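Local coordinates for FixG-related protein (Vibrio parahaemolyticus, PDB 2R39) that is of unknown function, this piece being the immunoglobulin-like C-terminal domain of a FixG-related membrane protein that probably binds 4Fe-4S clusters and takes part in electron transport, at residues K54-V59 against A91-Q96. Residues are numbered along the deposited sequence; the frame is centred on the assembly and turned at random.
Sequences KGLNDV and AITTIQ
Lys54 and Gln96 lie side by side and point the same way, the last matched pair before two neighbouring strands part. Their backbones form a hydrogen-bonded antiparallel pair: Lys54 N donates to Gln96 O at 2.8 Å, and Gln96 N returns a bond to Lys54 O at 3.0 Å. On the face of the sheet that both side chains share, they meet only loosely, OE1 of Gln96 resting 4.0 Å from CG of Lys54 and equally near its CD. Lys54 O also faces the CA of Ile95, 3.1 Å away in a CA-H...O contact. In this immunoglobulin-like sandwich, strand 47-54 ends here and the chain turns off toward strand 60-62 of the other sheet, while strand 92-101 runs beside strand 106-115, to which Thr93 and Ile95 are joined by backbone hydrogen bonds with Phe114 and Ser112. Gly55 makes the turn at phi 120°, psi -8°, angles at which a CB would be jammed against the preceding carbonyl O, and its lack of a side chain leaves room for Thr94 O. Where the strands separate, a water takes over from direct pairing, donating to Gly55 O and to Thr94 O, each at 2.7 Å. Beside it CG2 of Thr93, anti to its own backbone N, comes to 3.2 Å from Gly55 O. On the inward side Leu56 bridges two residues of the strand, crossing both side chains obliquely. Its CG, anti to the carbonyl carbon (chi1 -75°), lies 3.8 Å from CG2 of Ile95. Its CD2 rests against CG2 of Thr93 at 3.9 Å. Leu56 and Ile95 both touch Leu81 of strand 74-83, in the opposing sheet, and Leu56 also reaches Leu88.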
loop_
_atom_site.group_PDB
_atom_site.type_symbol
_atom_site.label_atom_id
_atom_site.label_comp_id
_atom_site.label_asym_id
_atom_site.label_seq_id
_atom_site.Cartn_x
_atom_site.Cartn_y
_atom_site.Cartn_z
ATOM N N LYS A 54 -1.884 4.654 5.936
ATOM C CA LYS A 54 -2.067 5.374 7.174
ATOM C C LYS A 54 -1.821 4.460 8.360
ATOM O O LYS A 54 -1.964 3.234 8.236
ATOM C CB LYS A 54 -3.422 6.086 7.185
ATOM C CG LYS A 54 -4.558 5.346 7.777
ATOM C CD LYS A 54 -5.681 6.309 8.207
ATOM C CE LYS A 54 -6.091 7.249 7.086
ATOM N NZ LYS A 54 -7.540 7.642 7.216
ATOM N N GLY A 55 -1.371 5.042 9.473
ATOM C CA GLY A 55 -1.161 4.287 10.699
ATOM C C GLY A 55 0.256 4.282 11.232
ATOM O O GLY A 55 0.485 3.793 12.332
ATOM N N LEU A 56 1.204 4.819 10.464
ATOM C CA LEU A 56 2.601 4.925 10.938
ATOM C C LEU A 56 2.953 6.380 11.218
ATOM O O LEU A 56 2.674 7.252 10.393
ATOM C CB LEU A 56 3.568 4.324 9.901
ATOM C CG LEU A 56 3.551 2.790 9.890
ATOM C CD1 LEU A 56 4.088 2.200 8.579
ATOM C CD2 LEU A 56 4.350 2.265 11.097
ATOM N N ASN A 57 3.556 6.638 12.380
ATOM C CA ASN A 57 3.911 8.010 12.789
ATOM C C ASN A 57 5.205 8.512 12.139
ATOM O O ASN A 57 5.491 9.710 12.089
ATOM C CB ASN A 57 3.990 8.086 14.331
ATOM C CG ASN A 57 2.640 7.835 14.991
ATOM O OD1 ASN A 57 1.587 7.944 14.354
ATOM N ND2 ASN A 57 2.663 7.527 16.258
ATOM N N ASP A 58 5.981 7.569 11.632
ATOM C CA ASP A 58 7.187 7.855 10.873
ATOM C C ASP A 58 7.276 6.719 9.875
ATOM O O ASP A 58 7.223 5.543 10.259
ATOM C CB ASP A 58 8.415 7.872 11.787
ATOM C CG ASP A 58 9.723 7.964 11.010
ATOM O OD1 ASP A 58 10.165 6.929 10.442
ATOM O OD2 ASP A 58 10.311 9.058 10.968
ATOM N N VAL A 59 7.358 7.052 8.586
ATOM C CA VAL A 59 7.425 6.009 7.581
ATOM C C VAL A 59 8.003 6.559 6.278
ATOM O O VAL A 59 7.812 7.744 5.930
ATOM C CB VAL A 59 6.034 5.295 7.364
ATOM C CG1 VAL A 59 4.962 6.285 6.915
ATOM C CG2 VAL A 59 6.136 4.115 6.375
ATOM N N ALA A 91 5.806 -3.385 18.323
ATOM C CA ALA A 91 6.337 -4.218 17.250
ATOM C C ALA A 91 5.316 -4.456 16.145
ATOM O O ALA A 91 5.691 -4.755 15.015
ATOM C CB ALA A 91 6.834 -5.545 17.796
ATOM N N ILE A 92 4.033 -4.376 16.484
ATOM C CA ILE A 92 2.959 -4.568 15.489
ATOM C C ILE A 92 2.094 -3.337 15.364
ATOM O O ILE A 92 1.379 -2.959 16.308
ATOM C CB ILE A 92 2.038 -5.770 15.814
ATOM C CG1 ILE A 92 2.862 -7.035 15.956
ATOM C CG2 ILE A 92 0.943 -5.933 14.691
ATOM C CD1 ILE A 92 2.197 -8.111 16.667
ATOM N N THR A 93 2.126 -2.730 14.181
ATOM C CA THR A 93 1.303 -1.581 13.892
ATOM C C THR A 93 0.209 -1.932 12.870
ATOM O O THR A 93 0.503 -2.483 11.787
ATOM C CB THR A 93 2.177 -0.426 13.369
ATOM O OG1 THR A 93 3.267 -0.203 14.281
ATOM C CG2 THR A 93 1.382 0.863 13.239
ATOM N N THR A 94 -1.043 -1.596 13.201
ATOM C CA THR A 94 -2.133 -1.657 12.221
ATOM C C THR A 94 -2.034 -0.509 11.249
ATOM O O THR A 94 -1.890 0.649 11.658
ATOM C CB THR A 94 -3.530 -1.629 12.900
ATOM O OG1 THR A 94 -3.628 -2.771 13.733
ATOM C CG2 THR A 94 -4.654 -1.732 11.844
ATOM N N ILE A 95 -2.073 -0.834 9.952
ATOM C CA ILE A 95 -2.005 0.170 8.913
ATOM C C ILE A 95 -3.141 -0.095 7.933
ATOM O O ILE A 95 -3.743 -1.168 7.963
ATOM C CB ILE A 95 -0.613 0.161 8.179
ATOM C CG1 ILE A 95 -0.337 -1.224 7.552
ATOM C CG2 ILE A 95 0.547 0.535 9.188
ATOM C CD1 ILE A 95 0.862 -1.292 6.541
ATOM N N GLN A 96 -3.423 0.877 7.075
ATOM C CA GLN A 96 -4.347 0.683 5.977
ATOM C C GLN A 96 -3.688 1.247 4.764
ATOM O O GLN A 96 -3.159 2.369 4.814
ATOM C CB GLN A 96 -5.584 1.546 6.158
ATOM C CG GLN A 96 -6.710 0.953 6.929
ATOM C CD GLN A 96 -7.857 1.928 6.927
ATOM O OE1 GLN A 96 -7.653 3.130 6.675
ATOM N NE2 GLN A 96 -9.054 1.434 7.159
HETATM O O HOH W 1 -1.695 2.610 13.484
#